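PDB 6Q1Q: probable amino acid aminotransferase from Mycobacterium tuberculosis, which belongs to the class IV aminotransferases and assembles as a dimer of two-domain subunits. Local coordinates for residues R133-D138 with W211-R216; R187-I192 with L205-P210; S127-D132 with Q168-V173; D30-T35 with Q55-M60; D243-Q248 with R268-T273. All blocks are in the same frame, centred on the assembly; numbering follows the deposited sequence.

Contact 1: R133-D138 with W211-R216; sequences RGLPAD and WYPILR
Ala137 and Tyr212 bring two irregular backbones to their closest approach, 5.5 Å between CA atoms, where the loop leaving strand 126-132 meets the loop leading to helix 218-229 in this class IV aminotransferase fold. No hydrogen bond joins the two. The 211-216 backbone folds at Pro213 into an inverse gamma turn, closed by a bond of 2.7 Å from Ile214 N to Tyr212 O; proline suits the centre of such a turn because its ring already restricts phi.

Apolar surfaces do the touching. The methyl of Ala137 sits over one face of the Tyr212 ring as a CH-pi contact, CB lying 4.0 Å from the ring centroid and 24° off its normal, displaced toward the rim. Tyr212 CG lies anti to its own carbonyl carbon (chi1 -81°), which turns one ring face to that methyl; alanine is small enough for the two backbones to draw close here. The carbonyl of the same residue also meets the ring, Ala137 O standing 3.4 Å from Tyr212 CD2. Nearby, Leu135 and Pro213 slide past each other in opposite directions, both buried and hydrocarbon-surfaced. Leu135 also packs on Gly134 of the second subunit, so this buried patch borders the dimer interface. Leu135 CD2, a branch methyl, rests 3.8 Å from Pro213 CB.

Contact 2: R187-I192 with L205-P210; sequences RSTVVI and LLTPPP
Ile192 N donates to Leu206 O across 2.8 Å, in the carbonyl plane and with 160° at the hydrogen; the CA-H of Val191 meets the same oxygen. Leu206 N returns a bond of 2.9 Å to Ile192 O, so the two residues form a hydrogen-bonded pair of this antiparallel beta hairpin. Their side chains lie on one face of the sheet, crossing at an angle with Ile192 CG1 3.9 Å from Leu206 CB.

Nearer Pro208 the tie changes. Val190 O receives the hydroxyl of Thr207, OG1 donating across 2.9 Å from a position tilted 24° out of the carbonyl plane. Thr207 can reach it because OG1 stands anti to its backbone N (chi1 -167°), which carries the hydroxyl across to the neighbouring strand. The same carbonyl is approached by Pro208, whose CD lies 3.1 Å from Val190 O. Thr189 CG2 meets Thr207 OG1 at 3.4 Å. Gln220 and Phe224 of helix 218-229 pack on Thr207, while strand 249-253 flanks Val191.

Branched aliphatic residues suit such a buried, extended ribbon. Proline has no N-H to offer, and a side-chain hydroxyl takes over the tie between the strands where Pro208 ends the backbone pairing.

Contact 3: S127-D132 with Q168-V173; sequences SAITLD and QGAGDV
Ser127 O accepts two backbone N-H groups, from Gly171 N at 2.7 Å and, weakly, from Asp172 N at 3.2 Å. Ile129 N then donates to Asp172 O at 3.3 Å, its nitrogen tilted 29° from that carbonyl's plane. Beside these bonds, Ile129 CG2 rests 3.7 Å from Ala170 CB, the short methyl fitting close against the branched chain. Leu131 crosses Val173 at about a right angle. With CG1 anti to the backbone N (chi1 164°), Val173 holds CG2 anti to its carbonyl carbon, where it meets Leu131 CD1 at 3.6 Å.

Strands 126-132 and 172-176 run parallel; helix 156-167 comes between them in the chain and packs against the sheet, a beta-alpha-beta crossover. That helix ends in a Schellman motif whose C-prime residue, Gly169, takes the positive phi that favours glycine, and the chain can then turn into the sheet. Val161 and Ala165 of the helix pack on Val173. Asp172 OD1 uses its anti lone pair to receive Val173 N at 2.9 Å, while OD2 forms a salt bridge with Arg187.

Contact 4: D30-T35 with Q55-M60; sequences DGVFET and QSARLM
Ser56 opens the contact from helix 46-59, which packs on strand 31-39 of the five-stranded antiparallel sheet. Its CB lies 3.7 Å from Val32 CG1, and its carbonyl O is close to the same methyl. The hydroxyl is hydrogen-bonded to the backbone N of Lys151; a small residue with one polar atom therefore suits a place where helix, strand and loop converge.

Ala57 follows with a looser touch, CB to Val32 CG2 at 4.5 Å, and its methyl also meets Tyr95 on the adjacent strand 89-96. Val32 is the strand's main contributor: its beta-branched side chain points toward the helix and offers one methyl, CG1, to Ser56 and Met60 together.

Met60, the first residue beyond the helix, has a flexible chain that can follow an uneven surface. It slides past Val32 in the opposite direction, with CG 3.6 Å from Val32 CG1. Bends at chi2 (-82°) and chi3 (-79°) then fold the thioether back toward the start of the strand. There Asp30 holds a salt bridge through OD2 to Arg97, which also binds Met60 O, and Arg163 of the second subunit packs on both residues. Met60 CE lies 3.2 Å from Asp30 OD1 and 3.4 Å from Gly31 N.

Contact 5: D243-Q248 with R268-T273; sequences DLFDSQ and RRLPRT
Phe245 has CG anti to its carbonyl carbon (chi1 -77°), and Arg268 bends at chi3 (64°); together these torsions lay the guanidinium flat over one face of the ring. The planes are only 10° apart and the centres 3.8 Å, a stacked cation-pi pair in which NH1 stands over the middle of the ring. Arginine suits this exposed position because its planar cation can cover an aromatic face while its N-H groups point outward along its own plane. At the edge of the same ring, near its plane, Leu270 CD2 comes within 3.8 Å of Phe245 CD1.

The pairing joins the end of helix 241-245 to strand 268-269 and the loop after it, at the border of the mixed sheet: Leu265 and Ile250 of the neighbouring strands lie against Leu270. As the helix ends, Ser247 OG turns back to Leu244 O at 2.8 Å, a hydroxyl serving a carbonyl where the regular helical bonds run out.

At the end of the contact Thr273 lies slantwise against Gln248. Thr273 OG1 gives a weak hydrogen bond of 3.2 Å to Gln248 O, and its methyl CG2 lies 3.8 Å from Gln248 CB.

From the N terminus, contact 4 comes first, closing a short loop in which strand 31-39 returns through 42-43 to helix 46-59; it belongs to the five-stranded sheet, and its centre is about 34 Å from that of contact 5. The remaining four gather around or beside the mixed sheet. Contact 3 opens at 127-132, and contact 1 begins immediately after it, at 133-138; contact 3 closes at 168-173 before contact 1 closes at 211-216, so the two cross. Contact 2, a hairpin, is nested within the loop of contact 1 and touches contact 3 where its first segment begins. Contact 5 follows last, packing Leu244 against Ile192 of contact 2.

Contact 1: R133-D138 with W211-R216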
# COMPACT_ATOMS: atom_id res chain seq x y z
N ARG B 133 -5.64 -4.72 -14.16
CA ARG B 133 -4.91 -4.75 -12.90
C ARG B 133 -3.42 -4.96 -13.10
O ARG B 133 -2.62 -4.54 -12.24
CB ARG B 133 -5.48 -5.86 -12.01
CG ARG B 133 -4.74 -6.09 -10.70
CD ARG B 133 -4.90 -4.90 -9.76
NE ARG B 133 -4.14 -5.05 -8.53
CZ ARG B 133 -2.85 -4.74 -8.41
NH1 ARG B 133 -2.19 -4.26 -9.45
NH2 ARG B 133 -2.22 -4.91 -7.25
N GLY B 134 -3.02 -5.55 -14.22
CA GLY B 134 -1.63 -5.89 -14.47
C GLY B 134 -1.18 -7.22 -13.92
O GLY B 134 -0.02 -7.59 -14.15
N LEU B 135 -2.05 -7.98 -13.28
CA LEU B 135 -1.63 -9.25 -12.73
C LEU B 135 -2.27 -10.39 -13.50
O LEU B 135 -3.43 -10.28 -13.91
CB LEU B 135 -2.01 -9.39 -11.24
CG LEU B 135 -1.17 -8.75 -10.14
CD1 LEU B 135 -1.06 -7.24 -10.29
CD2 LEU B 135 -1.75 -9.12 -8.77
N PRO B 136 -1.54 -11.47 -13.73
CA PRO B 136 -2.14 -12.65 -14.35
C PRO B 136 -2.96 -13.45 -13.34
O PRO B 136 -2.80 -13.32 -12.13
CB PRO B 136 -0.93 -13.44 -14.85
CG PRO B 136 0.18 -13.04 -13.93
CD PRO B 136 -0.12 -11.65 -13.42
N ALA B 137 -3.85 -14.28 -13.88
CA ALA B 137 -4.74 -15.07 -13.04
C ALA B 137 -4.00 -16.07 -12.17
O ALA B 137 -4.52 -16.46 -11.11
CB ALA B 137 -5.78 -15.78 -13.90
N ASP B 138 -2.81 -16.50 -12.57
CA ASP B 138 -1.98 -17.39 -11.76
C ASP B 138 -1.15 -16.66 -10.71
O ASP B 138 -0.37 -17.31 -10.01
CB ASP B 138 -1.05 -18.21 -12.67
CG ASP B 138 -0.06 -17.34 -13.44
OD1 ASP B 138 -0.08 -16.10 -13.28
OD2 ASP B 138 0.75 -17.90 -14.20
N TRP B 211 -8.36 -18.81 -5.75
CA TRP B 211 -6.90 -18.93 -5.82
C TRP B 211 -6.28 -17.82 -6.65
O TRP B 211 -5.05 -17.76 -6.77
CB TRP B 211 -6.49 -20.31 -6.38
CG TRP B 211 -7.20 -20.70 -7.64
CD1 TRP B 211 -6.82 -20.40 -8.92
CD2 TRP B 211 -8.41 -21.45 -7.75
NE1 TRP B 211 -7.72 -20.93 -9.82
CE2 TRP B 211 -8.71 -21.57 -9.12
CE3 TRP B 211 -9.28 -22.03 -6.82
CZ2 TRP B 211 -9.84 -22.25 -9.59
CZ3 TRP B 211 -10.40 -22.70 -7.28
CH2 TRP B 211 -10.67 -22.81 -8.65
N TYR B 212 -7.11 -16.96 -7.24
CA TYR B 212 -6.66 -15.76 -7.92
C TYR B 212 -6.00 -14.79 -6.93
O TYR B 212 -6.20 -14.89 -5.72
CB TYR B 212 -7.83 -15.06 -8.60
CG TYR B 212 -8.24 -15.63 -9.94
CD1 TYR B 212 -9.04 -14.90 -10.81
CD2 TYR B 212 -7.84 -16.90 -10.33
CE1 TYR B 212 -9.42 -15.42 -12.03
CE2 TYR B 212 -8.22 -17.43 -11.55
CZ TYR B 212 -9.01 -16.68 -12.40
OH TYR B 212 -9.40 -17.19 -13.61
N PRO B 213 -5.20 -13.84 -7.45
CA PRO B 213 -4.61 -12.82 -6.56
C PRO B 213 -5.63 -11.80 -6.11
O PRO B 213 -5.55 -10.62 -6.48
CB PRO B 213 -3.53 -12.18 -7.44
CG PRO B 213 -4.06 -12.34 -8.83
CD PRO B 213 -4.74 -13.68 -8.84
N ILE B 214 -6.61 -12.23 -5.31
CA ILE B 214 -7.72 -11.38 -4.90
C ILE B 214 -7.93 -11.56 -3.40
O ILE B 214 -7.34 -12.43 -2.76
CB ILE B 214 -9.02 -11.71 -5.65
CG1 ILE B 214 -9.49 -13.12 -5.31
CG2 ILE B 214 -8.84 -11.56 -7.15
CD1 ILE B 214 -10.82 -13.49 -5.94
N LEU B 215 -8.78 -10.71 -2.84
CA LEU B 215 -9.14 -10.81 -1.44
C LEU B 215 -10.40 -11.65 -1.32
O LEU B 215 -11.37 -11.43 -2.05
CB LEU B 215 -9.37 -9.43 -0.83
CG LEU B 215 -8.16 -8.55 -0.55
CD1 LEU B 215 -8.59 -7.16 -0.11
CD2 LEU B 215 -7.30 -9.19 0.52
N ARG B 216 -10.39 -12.62 -0.40
CA ARG B 216 -11.58 -13.44 -0.18
C ARG B 216 -12.61 -12.67 0.63
O ARG B 216 -12.28 -12.03 1.64
CB ARG B 216 -11.21 -14.75 0.50
CG ARG B 216 -10.71 -15.80 -0.45
CD ARG B 216 -10.09 -16.92 0.35
NE ARG B 216 -9.53 -18.01 -0.45
CZ ARG B 216 -10.27 -18.96 -1.03
NH1 ARG B 216 -9.72 -19.93 -1.75
NH2 ARG B 216 -11.58 -18.95 -0.92

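Contact 2: R187-I192 with L205-P210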
# COMPACT_ATOMS: atom_id res chain seq x y z
N ARG B 187 -12.51 -2.29 -3.55
CA ARG B 187 -13.04 -2.38 -2.20
C ARG B 187 -14.17 -3.39 -2.07
O ARG B 187 -14.92 -3.35 -1.09
CB ARG B 187 -13.55 -1.01 -1.73
CG ARG B 187 -14.34 -0.27 -2.80
CD ARG B 187 -15.04 0.98 -2.27
NE ARG B 187 -15.71 1.70 -3.35
CZ ARG B 187 -15.98 3.00 -3.32
NH1 ARG B 187 -15.65 3.72 -2.26
NH2 ARG B 187 -16.60 3.57 -4.35
N SER B 188 -14.32 -4.31 -3.03
CA SER B 188 -15.49 -5.18 -3.03
C SER B 188 -15.18 -6.46 -3.78
O SER B 188 -14.22 -6.55 -4.55
CB SER B 188 -16.71 -4.47 -3.64
OG SER B 188 -16.35 -3.76 -4.80
N THR B 189 -16.04 -7.46 -3.56
CA THR B 189 -16.02 -8.72 -4.29
C THR B 189 -17.08 -8.70 -5.38
O THR B 189 -18.18 -8.18 -5.18
CB THR B 189 -16.27 -9.90 -3.34
OG1 THR B 189 -15.32 -9.87 -2.27
CG2 THR B 189 -16.15 -11.23 -4.08
N VAL B 190 -16.74 -9.25 -6.54
CA VAL B 190 -17.65 -9.29 -7.68
C VAL B 190 -18.45 -10.59 -7.65
O VAL B 190 -17.87 -11.67 -7.50
CB VAL B 190 -16.87 -9.16 -9.00
CG1 VAL B 190 -17.79 -9.42 -10.19
CG2 VAL B 190 -16.22 -7.79 -9.10
N VAL B 191 -19.77 -10.48 -7.75
CA VAL B 191 -20.65 -11.63 -7.88
C VAL B 191 -21.65 -11.37 -9.00
O VAL B 191 -22.16 -10.25 -9.15
CB VAL B 191 -21.38 -11.97 -6.57
CG1 VAL B 191 -20.38 -12.38 -5.49
CG2 VAL B 191 -22.21 -10.80 -6.11
N ILE B 192 -21.92 -12.40 -9.80
CA ILE B 192 -22.84 -12.30 -10.93
C ILE B 192 -23.91 -13.38 -10.80
O ILE B 192 -23.68 -14.44 -10.21
CB ILE B 192 -22.13 -12.40 -12.29
CG1 ILE B 192 -21.43 -13.75 -12.44
CG2 ILE B 192 -21.14 -11.25 -12.46
CD1 ILE B 192 -21.18 -14.15 -13.88
N LEU B 205 -25.37 -18.14 -8.58
CA LEU B 205 -24.53 -17.03 -8.16
C LEU B 205 -23.07 -17.43 -8.27
O LEU B 205 -22.69 -18.54 -7.90
CB LEU B 205 -24.86 -16.62 -6.72
CG LEU B 205 -26.24 -15.99 -6.54
CD1 LEU B 205 -26.45 -15.52 -5.11
CD2 LEU B 205 -26.40 -14.83 -7.51
N LEU B 206 -22.25 -16.52 -8.78
CA LEU B 206 -20.89 -16.85 -9.17
C LEU B 206 -19.95 -15.72 -8.81
O LEU B 206 -20.32 -14.54 -8.89
CB LEU B 206 -20.81 -17.14 -10.67
CG LEU B 206 -21.53 -18.42 -11.10
CD1 LEU B 206 -21.91 -18.34 -12.56
CD2 LEU B 206 -20.67 -19.63 -10.81
N THR B 207 -18.74 -16.09 -8.40
CA THR B 207 -17.71 -15.17 -7.97
C THR B 207 -16.39 -15.67 -8.52
O THR B 207 -16.24 -16.88 -8.77
CB THR B 207 -17.66 -15.07 -6.43
OG1 THR B 207 -16.86 -13.96 -6.03
CG2 THR B 207 -17.11 -16.34 -5.83
N PRO B 208 -15.43 -14.78 -8.77
CA PRO B 208 -14.18 -15.20 -9.41
C PRO B 208 -13.45 -16.26 -8.60
O PRO B 208 -13.66 -16.36 -7.38
CB PRO B 208 -13.37 -13.89 -9.47
CG PRO B 208 -14.41 -12.84 -9.58
CD PRO B 208 -15.54 -13.31 -8.70
N PRO B 209 -12.59 -17.05 -9.24
CA PRO B 209 -11.94 -18.12 -8.53
C PRO B 209 -11.05 -17.54 -7.46
O PRO B 209 -10.44 -16.47 -7.64
CB PRO B 209 -11.12 -18.84 -9.62
CG PRO B 209 -11.59 -18.33 -10.86
CD PRO B 209 -12.10 -16.95 -10.61
N PRO B 210 -11.02 -18.19 -6.30
CA PRO B 210 -10.41 -17.62 -5.10
C PRO B 210 -8.94 -17.96 -4.90
O PRO B 210 -8.34 -17.43 -3.96
CB PRO B 210 -11.32 -18.17 -3.98
CG PRO B 210 -11.77 -19.49 -4.50
CD PRO B 210 -11.78 -19.41 -6.02

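Contact 3: S127-D132 with Q168-V173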
# COMPACT_ATOMS: atom_id res chain seq x y z
N SER B 127 -22.47 2.74 -11.31
CA SER B 127 -21.86 2.50 -12.61
C SER B 127 -20.38 2.24 -12.41
O SER B 127 -19.73 2.89 -11.57
CB SER B 127 -22.06 3.69 -13.54
OG SER B 127 -21.33 4.82 -13.09
N ALA B 128 -19.84 1.29 -13.16
CA ALA B 128 -18.46 0.87 -12.97
C ALA B 128 -17.78 0.75 -14.32
O ALA B 128 -18.42 0.60 -15.36
CB ALA B 128 -18.37 -0.47 -12.22
N ILE B 129 -16.45 0.84 -14.29
CA ILE B 129 -15.63 0.61 -15.47
C ILE B 129 -14.68 -0.54 -15.16
O ILE B 129 -14.33 -0.80 -14.00
CB ILE B 129 -14.84 1.86 -15.89
CG1 ILE B 129 -13.98 2.36 -14.73
CG2 ILE B 129 -15.79 2.96 -16.36
CD1 ILE B 129 -13.07 3.51 -15.10
N THR B 130 -14.28 -1.26 -16.21
CA THR B 130 -13.27 -2.29 -16.10
C THR B 130 -11.90 -1.66 -16.29
O THR B 130 -11.70 -0.85 -17.20
CB THR B 130 -13.49 -3.40 -17.12
OG1 THR B 130 -13.45 -2.85 -18.44
CG2 THR B 130 -14.84 -4.05 -16.89
N LEU B 131 -10.96 -2.02 -15.42
CA LEU B 131 -9.60 -1.53 -15.52
C LEU B 131 -8.63 -2.70 -15.39
O LEU B 131 -8.84 -3.61 -14.58
CB LEU B 131 -9.30 -0.47 -14.44
CG LEU B 131 -9.88 0.93 -14.63
CD1 LEU B 131 -9.69 1.78 -13.38
CD2 LEU B 131 -9.24 1.61 -15.84
N ASP B 132 -7.58 -2.66 -16.20
CA ASP B 132 -6.57 -3.70 -16.14
C ASP B 132 -5.78 -3.59 -14.84
O ASP B 132 -5.32 -2.51 -14.47
CB ASP B 132 -5.63 -3.61 -17.34
CG ASP B 132 -6.28 -4.07 -18.62
OD1 ASP B 132 -6.01 -3.47 -19.68
OD2 ASP B 132 -7.09 -5.03 -18.57
N GLN B 168 -13.64 9.67 -14.60
CA GLN B 168 -14.31 9.16 -15.79
C GLN B 168 -15.82 9.05 -15.60
O GLN B 168 -16.50 8.48 -16.46
CB GLN B 168 -13.75 7.78 -16.16
CG GLN B 168 -12.23 7.73 -16.28
CD GLN B 168 -11.68 8.74 -17.26
OE1 GLN B 168 -11.90 8.63 -18.47
NE2 GLN B 168 -10.97 9.74 -16.75
N GLY B 169 -16.35 9.61 -14.51
CA GLY B 169 -17.77 9.53 -14.25
C GLY B 169 -18.26 8.17 -13.78
O GLY B 169 -19.46 7.90 -13.86
N ALA B 170 -17.36 7.33 -13.28
CA ALA B 170 -17.70 5.99 -12.81
C ALA B 170 -17.60 5.92 -11.29
O ALA B 170 -16.70 6.51 -10.69
CB ALA B 170 -16.79 4.94 -13.43
N GLY B 171 -18.53 5.19 -10.68
CA GLY B 171 -18.60 5.10 -9.23
C GLY B 171 -17.75 4.01 -8.62
O GLY B 171 -17.49 4.04 -7.41
N ASP B 172 -17.31 3.04 -9.42
CA ASP B 172 -16.47 1.96 -8.92
C ASP B 172 -15.72 1.33 -10.09
O ASP B 172 -15.83 1.78 -11.23
CB ASP B 172 -17.30 0.93 -8.15
CG ASP B 172 -16.61 0.45 -6.88
OD1 ASP B 172 -15.51 -0.14 -6.98
OD2 ASP B 172 -17.16 0.66 -5.78
N VAL B 173 -14.95 0.29 -9.78
CA VAL B 173 -14.04 -0.33 -10.73
C VAL B 173 -14.14 -1.84 -10.60
O VAL B 173 -14.29 -2.37 -9.49
CB VAL B 173 -12.58 0.13 -10.50
CG1 VAL B 173 -11.59 -0.79 -11.20
CG2 VAL B 173 -12.40 1.55 -10.96

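Contact 4: D30-T35 with Q55-M60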
# COMPACT_ATOMS: atom_id res chain seq x y z
N ASP B 30 2.00 -0.54 7.27
CA ASP B 30 2.44 -1.91 7.54
C ASP B 30 1.54 -2.51 8.62
O ASP B 30 1.86 -2.48 9.81
CB ASP B 30 3.90 -1.92 7.95
CG ASP B 30 4.52 -3.30 7.89
OD1 ASP B 30 3.89 -4.21 7.32
OD2 ASP B 30 5.65 -3.46 8.40
N GLY B 31 0.41 -3.06 8.20
CA GLY B 31 -0.52 -3.66 9.12
C GLY B 31 -1.69 -4.24 8.35
O GLY B 31 -1.72 -4.20 7.11
N VAL B 32 -2.64 -4.80 9.09
CA VAL B 32 -3.83 -5.40 8.51
C VAL B 32 -5.06 -4.80 9.19
O VAL B 32 -4.98 -4.26 10.30
CB VAL B 32 -3.85 -6.94 8.63
CG1 VAL B 32 -2.67 -7.55 7.90
CG2 VAL B 32 -3.85 -7.36 10.10
N PHE B 33 -6.20 -4.91 8.52
CA PHE B 33 -7.42 -4.36 9.07
C PHE B 33 -8.62 -5.14 8.55
O PHE B 33 -8.53 -5.90 7.59
CB PHE B 33 -7.57 -2.87 8.75
CG PHE B 33 -8.16 -2.58 7.40
CD1 PHE B 33 -7.39 -2.69 6.25
CD2 PHE B 33 -9.48 -2.18 7.28
CE1 PHE B 33 -7.94 -2.42 5.01
CE2 PHE B 33 -10.03 -1.91 6.04
CZ PHE B 33 -9.26 -2.03 4.91
N GLU B 34 -9.76 -4.93 9.23
CA GLU B 34 -11.04 -5.48 8.81
C GLU B 34 -12.11 -4.41 8.98
O GLU B 34 -11.94 -3.45 9.73
CB GLU B 34 -11.41 -6.74 9.60
CG GLU B 34 -10.64 -7.98 9.19
CD GLU B 34 -11.09 -8.51 7.84
OE1 GLU B 34 -12.26 -8.28 7.48
OE2 GLU B 34 -10.26 -9.14 7.15
N THR B 35 -13.22 -4.60 8.27
CA THR B 35 -14.35 -3.69 8.33
C THR B 35 -15.62 -4.49 8.60
O THR B 35 -15.87 -5.50 7.94
CB THR B 35 -14.50 -2.90 7.02
OG1 THR B 35 -13.47 -1.91 6.95
CG2 THR B 35 -15.86 -2.22 6.95
N GLN B 55 -5.96 -14.51 9.42
CA GLN B 55 -5.29 -14.97 8.21
C GLN B 55 -4.45 -13.86 7.58
O GLN B 55 -3.34 -14.12 7.11
CB GLN B 55 -6.32 -15.51 7.22
CG GLN B 55 -6.69 -16.96 7.48
CD GLN B 55 -5.48 -17.88 7.41
OE1 GLN B 55 -4.57 -17.68 6.60
NE2 GLN B 55 -5.46 -18.90 8.27
N SER B 56 -4.97 -12.63 7.56
CA SER B 56 -4.17 -11.52 7.05
C SER B 56 -2.94 -11.29 7.91
O SER B 56 -1.86 -10.97 7.40
CB SER B 56 -5.02 -10.25 6.98
OG SER B 56 -5.98 -10.32 5.95
N ALA B 57 -3.08 -11.45 9.23
CA ALA B 57 -1.94 -11.27 10.13
C ALA B 57 -0.87 -12.32 9.87
O ALA B 57 0.33 -12.02 9.96
CB ALA B 57 -2.40 -11.33 11.58
N ARG B 58 -1.28 -13.55 9.54
CA ARG B 58 -0.32 -14.60 9.23
C ARG B 58 0.49 -14.28 7.98
O ARG B 58 1.72 -14.38 7.98
CB ARG B 58 -1.06 -15.93 9.05
CG ARG B 58 -0.22 -17.03 8.41
CD ARG B 58 -0.96 -18.36 8.37
NE ARG B 58 -1.98 -18.39 7.31
CZ ARG B 58 -1.71 -18.49 6.01
NH1 ARG B 58 -0.46 -18.58 5.58
NH2 ARG B 58 -2.70 -18.51 5.12
N LEU B 59 -0.19 -13.87 6.91
CA LEU B 59 0.51 -13.52 5.68
C LEU B 59 1.42 -12.31 5.86
O LEU B 59 2.39 -12.16 5.10
CB LEU B 59 -0.49 -13.24 4.56
CG LEU B 59 -1.32 -14.43 4.06
CD1 LEU B 59 -2.55 -13.96 3.29
CD2 LEU B 59 -0.47 -15.35 3.20
N MET B 60 1.15 -11.46 6.85
CA MET B 60 1.93 -10.26 7.09
C MET B 60 2.95 -10.43 8.21
O MET B 60 3.55 -9.44 8.65
CB MET B 60 1.00 -9.09 7.40
CG MET B 60 0.35 -8.48 6.17
SD MET B 60 1.46 -7.32 5.36
CE MET B 60 1.27 -5.88 6.42

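Contact 5: D243-Q248 with R268-T273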
# COMPACT_ATOMS: atom_id res chain seq x y z
N ASP B 243 -18.71 -12.51 -19.82
CA ASP B 243 -19.68 -13.13 -18.92
C ASP B 243 -20.42 -12.10 -18.08
O ASP B 243 -21.58 -12.30 -17.73
CB ASP B 243 -18.98 -14.14 -18.01
CG ASP B 243 -18.26 -15.23 -18.79
OD1 ASP B 243 -17.05 -15.41 -18.58
OD2 ASP B 243 -18.91 -15.89 -19.63
N LEU B 244 -19.76 -10.98 -17.76
CA LEU B 244 -20.44 -9.92 -17.03
C LEU B 244 -21.54 -9.28 -17.87
O LEU B 244 -22.61 -8.95 -17.35
CB LEU B 244 -19.43 -8.86 -16.57
CG LEU B 244 -18.10 -9.34 -15.98
CD1 LEU B 244 -17.29 -8.15 -15.50
CD2 LEU B 244 -18.31 -10.35 -14.86
N PHE B 245 -21.29 -9.11 -19.17
CA PHE B 245 -22.27 -8.45 -20.02
C PHE B 245 -23.44 -9.36 -20.37
O PHE B 245 -24.54 -8.88 -20.62
CB PHE B 245 -21.60 -7.94 -21.30
CG PHE B 245 -20.80 -6.68 -21.10
CD1 PHE B 245 -21.43 -5.48 -20.81
CD2 PHE B 245 -19.42 -6.69 -21.20
CE1 PHE B 245 -20.70 -4.32 -20.62
CE2 PHE B 245 -18.69 -5.53 -21.02
CZ PHE B 245 -19.33 -4.35 -20.73
N ASP B 246 -23.22 -10.68 -20.38
CA ASP B 246 -24.29 -11.63 -20.64
C ASP B 246 -25.00 -12.07 -19.37
O ASP B 246 -25.88 -12.93 -19.43
CB ASP B 246 -23.75 -12.87 -21.36
CG ASP B 246 -23.05 -12.54 -22.66
OD1 ASP B 246 -23.42 -11.53 -23.30
OD2 ASP B 246 -22.14 -13.30 -23.05
N SER B 247 -24.65 -11.50 -18.22
CA SER B 247 -25.22 -11.91 -16.95
C SER B 247 -26.59 -11.26 -16.74
O SER B 247 -26.99 -10.32 -17.44
CB SER B 247 -24.28 -11.55 -15.81
OG SER B 247 -24.33 -10.16 -15.53
N GLN B 248 -27.31 -11.78 -15.75
CA GLN B 248 -28.56 -11.19 -15.31
C GLN B 248 -28.36 -10.20 -14.17
O GLN B 248 -29.31 -9.50 -13.80
CB GLN B 248 -29.54 -12.29 -14.88
CG GLN B 248 -30.02 -13.15 -16.04
CD GLN B 248 -30.11 -14.62 -15.69
OE1 GLN B 248 -29.10 -15.30 -15.57
NE2 GLN B 248 -31.33 -15.11 -15.54
N ARG B 268 -22.12 0.90 -21.20
CA ARG B 268 -23.25 0.09 -21.63
C ARG B 268 -24.19 -0.15 -20.45
O ARG B 268 -23.79 -0.77 -19.46
CB ARG B 268 -22.76 -1.24 -22.21
CG ARG B 268 -21.82 -1.10 -23.40
CD ARG B 268 -21.04 -2.38 -23.65
NE ARG B 268 -21.89 -3.51 -24.03
CZ ARG B 268 -21.44 -4.73 -24.31
NH1 ARG B 268 -20.14 -4.98 -24.27
NH2 ARG B 268 -22.29 -5.69 -24.65
N ARG B 269 -25.42 0.35 -20.54
CA ARG B 269 -26.38 0.11 -19.48
C ARG B 269 -26.77 -1.36 -19.45
O ARG B 269 -27.02 -1.98 -20.48
CB ARG B 269 -27.63 0.98 -19.66
CG ARG B 269 -27.47 2.39 -19.12
CD ARG B 269 -28.82 3.08 -19.01
NE ARG B 269 -29.82 2.20 -18.42
CZ ARG B 269 -29.90 1.91 -17.12
NH1 ARG B 269 -29.03 2.43 -16.27
NH2 ARG B 269 -30.84 1.09 -16.68
N LEU B 270 -26.82 -1.91 -18.24
CA LEU B 270 -27.06 -3.34 -18.08
C LEU B 270 -28.48 -3.61 -17.64
O LEU B 270 -29.03 -2.87 -16.81
CB LEU B 270 -26.08 -3.94 -17.07
CG LEU B 270 -24.63 -3.95 -17.57
CD1 LEU B 270 -23.78 -4.88 -16.73
CD2 LEU B 270 -24.56 -4.33 -19.04
N PRO B 271 -29.10 -4.66 -18.18
CA PRO B 271 -30.51 -4.92 -17.87
C PRO B 271 -30.71 -5.29 -16.41
O PRO B 271 -29.87 -5.97 -15.80
CB PRO B 271 -30.86 -6.09 -18.79
CG PRO B 271 -29.55 -6.79 -19.00
CD PRO B 271 -28.51 -5.70 -19.03
N ARG B 272 -31.82 -4.83 -15.84
CA ARG B 272 -32.22 -5.27 -14.51
C ARG B 272 -33.07 -6.53 -14.63
O ARG B 272 -33.86 -6.68 -15.56
CB ARG B 272 -33.00 -4.16 -13.79
CG ARG B 272 -33.56 -4.59 -12.44
CD ARG B 272 -34.16 -3.41 -11.70
NE ARG B 272 -35.00 -3.83 -10.58
CZ ARG B 272 -34.56 -3.98 -9.34
NH1 ARG B 272 -33.28 -3.75 -9.04
NH2 ARG B 272 -35.39 -4.36 -8.38
N THR B 273 -32.88 -7.44 -13.68
CA THR B 273 -33.50 -8.76 -13.66
C THR B 273 -34.07 -9.00 -12.27
O THR B 273 -33.50 -8.52 -11.28
CB THR B 273 -32.47 -9.84 -14.05
OG1 THR B 273 -32.09 -9.66 -15.42
CG2 THR B 273 -33.02 -11.26 -13.90